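Local coordinates for uridylate-specific endoribonuclease nsp11 (Prrsv 16244b, PDB 5EYI), which probably cleaves RNA at uridylates, degrading viral polyuridine sequences and so keeping host double-stranded RNA sensors from being activated, at residues Pro9-Asn14 / Thr103-Gly108; Gly144-Thr149 / Asp217-Phe222. The protein carries 1 engineered substitution. One frame throughout, in Å; residues are numbered along the deposited sequence.

Contact 1 and contact 2 follow one another along the chain, the first closing before the second opens. Contact 1 joins helix 9-14 of the N-terminal region to the loop that leads into helix 109-112, near the middle of the molecule. Contact 2 lies wholly within the NendoU region and holds His146, a predicted active-site residue. Their centres are about 19 Å apart and their nearest atoms about 5 Å, without touching. Helix 109-112 is a shared neighbour: Glu111 pairs with Lys10 of contact 1, and Arg109 touches His147 of contact 2. Contact 1 is away from the active site. In contact 2, the His146 side chain lies about 8 Å from that of Ala175, the engineered residue at a predicted active-site position.

Contact 1: Pro9-Asn14 / Thr103-Gly108; sequences PKVAHN and TVFSTG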
# COMPACT_ATOMS: atom_id res chain seq x y z
N PRO A 9 -0.78 -5.60 -26.93
CA PRO A 9 -1.70 -4.47 -27.18
C PRO A 9 -1.86 -3.47 -26.03
O PRO A 9 -1.82 -2.26 -26.26
CB PRO A 9 -3.02 -5.17 -27.50
CG PRO A 9 -2.60 -6.47 -28.12
CD PRO A 9 -1.32 -6.87 -27.45
N LYS A 10 -1.98 -3.98 -24.81
CA LYS A 10 -2.16 -3.15 -23.62
C LYS A 10 -1.10 -2.08 -23.39
O LYS A 10 -1.43 -1.01 -22.88
CB LYS A 10 -2.29 -4.03 -22.37
CG LYS A 10 -1.07 -4.87 -22.04
CD LYS A 10 -1.44 -5.99 -21.09
CE LYS A 10 -0.27 -6.92 -20.88
NZ LYS A 10 -0.66 -8.06 -20.01
N VAL A 11 0.16 -2.35 -23.74
CA VAL A 11 1.25 -1.39 -23.58
C VAL A 11 0.97 -0.15 -24.43
O VAL A 11 1.05 0.99 -23.93
CB VAL A 11 2.63 -1.99 -23.96
CG1 VAL A 11 3.67 -0.92 -24.22
CG2 VAL A 11 3.12 -2.94 -22.88
N ALA A 12 0.67 -0.37 -25.71
CA ALA A 12 0.35 0.73 -26.63
C ALA A 12 -0.94 1.44 -26.20
O ALA A 12 -0.98 2.66 -26.20
CB ALA A 12 0.21 0.22 -28.06
N HIS A 13 -1.97 0.67 -25.81
CA HIS A 13 -3.24 1.26 -25.37
C HIS A 13 -3.02 2.22 -24.20
O HIS A 13 -3.52 3.35 -24.21
CB HIS A 13 -4.26 0.21 -24.94
CG HIS A 13 -4.69 -0.73 -26.02
ND1 HIS A 13 -4.50 -0.48 -27.36
CD2 HIS A 13 -5.32 -1.93 -25.95
CE1 HIS A 13 -4.98 -1.49 -28.07
NE2 HIS A 13 -5.49 -2.37 -27.24
N ASN A 14 -2.21 1.80 -23.23
CA ASN A 14 -1.90 2.64 -22.07
C ASN A 14 -1.21 3.96 -22.43
O ASN A 14 -1.27 4.90 -21.65
CB ASN A 14 -1.07 1.86 -21.04
CG ASN A 14 -1.83 0.67 -20.45
OD1 ASN A 14 -3.05 0.63 -20.47
ND2 ASN A 14 -1.10 -0.30 -19.93
N THR A 103 8.88 2.38 -16.45
CA THR A 103 7.79 1.45 -16.14
C THR A 103 8.31 0.03 -15.99
O THR A 103 9.34 -0.31 -16.54
CB THR A 103 6.68 1.48 -17.23
OG1 THR A 103 5.58 0.65 -16.83
CG2 THR A 103 7.18 1.00 -18.57
N VAL A 104 7.58 -0.79 -15.24
CA VAL A 104 7.76 -2.24 -15.32
C VAL A 104 6.83 -2.77 -16.41
O VAL A 104 5.89 -2.09 -16.84
CB VAL A 104 7.57 -2.98 -13.96
CG1 VAL A 104 8.46 -2.36 -12.89
CG2 VAL A 104 6.13 -2.96 -13.47
N PHE A 105 7.12 -3.99 -16.87
CA PHE A 105 6.41 -4.57 -18.01
C PHE A 105 5.78 -5.90 -17.67
O PHE A 105 6.35 -6.70 -16.93
CB PHE A 105 7.37 -4.71 -19.20
CG PHE A 105 7.70 -3.39 -19.85
CD1 PHE A 105 6.82 -2.81 -20.74
CD2 PHE A 105 8.89 -2.73 -19.55
CE1 PHE A 105 7.11 -1.59 -21.33
CE2 PHE A 105 9.18 -1.51 -20.14
CZ PHE A 105 8.29 -0.94 -21.03
N SER A 106 4.59 -6.14 -18.20
CA SER A 106 4.00 -7.47 -18.20
C SER A 106 4.83 -8.38 -19.09
O SER A 106 5.41 -7.93 -20.08
CB SER A 106 2.56 -7.42 -18.72
OG SER A 106 1.73 -6.74 -17.81
N THR A 107 4.86 -9.66 -18.76
CA THR A 107 5.80 -10.61 -19.36
C THR A 107 5.26 -11.41 -20.53
O THR A 107 6.00 -12.21 -21.11
CB THR A 107 6.29 -11.59 -18.29
OG1 THR A 107 5.15 -12.23 -17.69
CG2 THR A 107 7.08 -10.85 -17.24
N GLY A 108 3.98 -11.23 -20.87
CA GLY A 108 3.33 -12.02 -21.92
C GLY A 108 2.74 -13.33 -21.45
O GLY A 108 2.11 -14.04 -22.25
O HOH W 1 1.20 -10.00 -20.12
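Helix 9-14 faces an irregular stretch, 103-108, and the backbones come nearest at Val11 and Phe105, whose CA atoms are 8.2 Å apart. Side chains bridge this gap at two places. At the first, Lys10 reaches over to Ser106. Its CG sits between the backbone N and the carbonyl carbon (chi1 63°), and the rest of the chain runs out extended. The far end therefore lies against the serine, with Lys10 CE 3.6 Å from Ser106 CB. Lys10 NZ is 3.5 Å from Ser106 OG, which is close packing and not a direct bond. The ammonium group has other partners. It forms a salt bridge with Glu111 and a hydrogen bond with the carbonyl of Glu160. It also donates to a water, 2.7 Å from Lys10 NZ to the water oxygen, and this water accepts from Gly108 N at 3.1 Å. The water thus ties the helix to the N-cap residue of helix 109-112. Ser106 OG is hydrogen-bonded to Asp206. These partners satisfy the polar ends in a buried setting. The second place is apolar. Val11 CG2 meets the edge of the Phe105 ring, near its plane, at 4.3 Å from Phe105 CD1. Phe207 also meets the Phe105 ring, with the planes steeply inclined. Val11 packs in addition on Tyr87 and Leu89 of strand 85-93. This buried contact joins helix 9-14, in the N-terminal domain family, to the loop before helix 109-112, in the NendoU family, consistent with an interface between the two parts of nsp11.

Contact 2: Gly144-Thr149 / Asp217-Phe222; sequences GCHHVT and DKTAYF
One face of the His146 imidazole is covered by Tyr221 CB, which sits over the ring centre. Tyr221 CB is 3.5 Å from the centroid of the His146 ring and 10° off the ring normal, a CH-pi contact. The nearest atom pair is His146 CD2 and Tyr221 CB, also 3.5 Å apart. The imidazole is set beside the strand by its first torsion, with His146 CG anti to the carbonyl carbon (chi1 -64°). The two side chains run side by side in the same direction. The phenol ring then leads away from the loop. The aromatic rings meet obliquely, with the His146 and Tyr221 centroids 5.3 Å apart and the planes inclined at 37°. The strand backbone also approaches the imidazole: Ala220 O is 3.5 Å from His146 ND1, without a hydrogen bond. At the start of the strand, Thr219 OG1 comes to 4.2 Å from His146 CE1. This hydroxyl has a weak hydrogen bond with His131, a second predicted active-site residue, so Thr219 lies beside both histidines. His146 NE2 is hydrogen-bonded to Glu195 of the second subunit, which also packs on Tyr221. The loop itself is held by His147, whose ND1 is hydrogen-bonded to Thr149 OG1 and whose NE2 is hydrogen-bonded to the carbonyl of Val183. Within this chain, strand 219-223 is an outer strand of the antiparallel sheet 198-205, 208-215, 219-223, and it begins at a classic beta bulge, where Lys218 and Thr219 both face Trp215. A histidine-bearing loop laid against this strand is consistent with the active site of an EndoU-type endoribonuclease.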
# COMPACT_ATOMS: atom_id res chain seq x y z
N GLY A 144 -4.53 -13.75 -1.20
CA GLY A 144 -3.24 -13.58 -1.85
C GLY A 144 -2.91 -14.37 -3.11
O GLY A 144 -1.84 -14.98 -3.21
N CYS A 145 -3.77 -14.32 -4.10
CA CYS A 145 -3.50 -14.96 -5.37
C CYS A 145 -3.29 -13.88 -6.41
O CYS A 145 -4.07 -13.75 -7.35
CB CYS A 145 -4.67 -15.85 -5.74
SG CYS A 145 -4.84 -17.16 -4.53
N HIS A 146 -2.23 -13.11 -6.24
CA HIS A 146 -2.04 -11.90 -7.03
C HIS A 146 -1.06 -12.04 -8.20
O HIS A 146 -0.68 -11.05 -8.81
CB HIS A 146 -1.65 -10.75 -6.12
CG HIS A 146 -2.72 -10.39 -5.13
ND1 HIS A 146 -2.58 -10.61 -3.78
CD2 HIS A 146 -3.94 -9.81 -5.29
CE1 HIS A 146 -3.67 -10.19 -3.15
NE2 HIS A 146 -4.50 -9.70 -4.05
N HIS A 147 -0.67 -13.27 -8.54
CA HIS A 147 0.26 -13.49 -9.63
C HIS A 147 -0.24 -14.60 -10.56
O HIS A 147 -1.00 -15.47 -10.15
CB HIS A 147 1.65 -13.82 -9.10
CG HIS A 147 2.74 -13.56 -10.08
ND1 HIS A 147 3.53 -14.56 -10.60
CD2 HIS A 147 3.15 -12.42 -10.67
CE1 HIS A 147 4.39 -14.05 -11.46
NE2 HIS A 147 4.18 -12.74 -11.53
N VAL A 148 0.21 -14.53 -11.80
CA VAL A 148 -0.14 -15.50 -12.83
C VAL A 148 0.31 -16.93 -12.47
O VAL A 148 -0.22 -17.90 -13.00
CB VAL A 148 0.45 -15.09 -14.20
CG1 VAL A 148 1.96 -15.31 -14.23
CG2 VAL A 148 -0.24 -15.84 -15.33
N THR A 149 1.30 -17.02 -11.58
CA THR A 149 1.79 -18.29 -11.05
C THR A 149 1.06 -18.76 -9.77
O THR A 149 1.35 -19.85 -9.26
CB THR A 149 3.31 -18.18 -10.75
OG1 THR A 149 3.56 -17.15 -9.78
CG2 THR A 149 4.09 -17.87 -12.03
N ASP A 217 5.91 -8.21 5.44
CA ASP A 217 5.89 -9.66 5.72
C ASP A 217 4.53 -10.34 5.60
O ASP A 217 4.33 -11.40 6.19
CB ASP A 217 6.47 -9.94 7.11
CG ASP A 217 7.87 -9.41 7.27
OD1 ASP A 217 8.68 -9.60 6.34
OD2 ASP A 217 8.15 -8.82 8.33
N LYS A 218 3.61 -9.75 4.83
CA LYS A 218 2.27 -10.30 4.71
C LYS A 218 1.85 -10.41 3.25
O LYS A 218 1.78 -11.51 2.73
CB LYS A 218 1.27 -9.50 5.53
CG LYS A 218 1.35 -9.85 7.01
CD LYS A 218 0.64 -8.87 7.92
CE LYS A 218 0.80 -9.30 9.37
NZ LYS A 218 0.32 -8.28 10.34
N THR A 219 1.59 -9.30 2.60
CA THR A 219 1.00 -9.35 1.26
C THR A 219 1.34 -8.12 0.46
O THR A 219 1.84 -7.11 0.98
CB THR A 219 -0.54 -9.57 1.33
OG1 THR A 219 -1.04 -10.03 0.06
CG2 THR A 219 -1.28 -8.30 1.76
N ALA A 220 1.08 -8.23 -0.84
CA ALA A 220 1.28 -7.13 -1.77
C ALA A 220 0.41 -7.35 -2.99
O ALA A 220 0.21 -8.49 -3.43
CB ALA A 220 2.73 -7.00 -2.18
N TYR A 221 -0.13 -6.27 -3.51
CA TYR A 221 -0.97 -6.33 -4.69
C TYR A 221 -1.03 -4.99 -5.36
O TYR A 221 -0.83 -3.94 -4.72
CB TYR A 221 -2.38 -6.80 -4.35
CG TYR A 221 -3.16 -5.97 -3.34
CD1 TYR A 221 -3.37 -6.42 -2.05
CD2 TYR A 221 -3.73 -4.75 -3.70
CE1 TYR A 221 -4.11 -5.68 -1.14
CE2 TYR A 221 -4.45 -3.99 -2.80
CZ TYR A 221 -4.65 -4.46 -1.52
OH TYR A 221 -5.40 -3.71 -0.62
N PHE A 222 -1.32 -5.03 -6.66
CA PHE A 222 -1.46 -3.84 -7.47
C PHE A 222 -2.90 -3.39 -7.48
O PHE A 222 -3.82 -4.17 -7.25
CB PHE A 222 -1.02 -4.09 -8.90
CG PHE A 222 0.46 -4.02 -9.09
CD1 PHE A 222 1.10 -2.78 -9.13
CD2 PHE A 222 1.21 -5.17 -9.27
CE1 PHE A 222 2.46 -2.69 -9.34
CE2 PHE A 222 2.57 -5.09 -9.47
CZ PHE A 222 3.20 -3.85 -9.51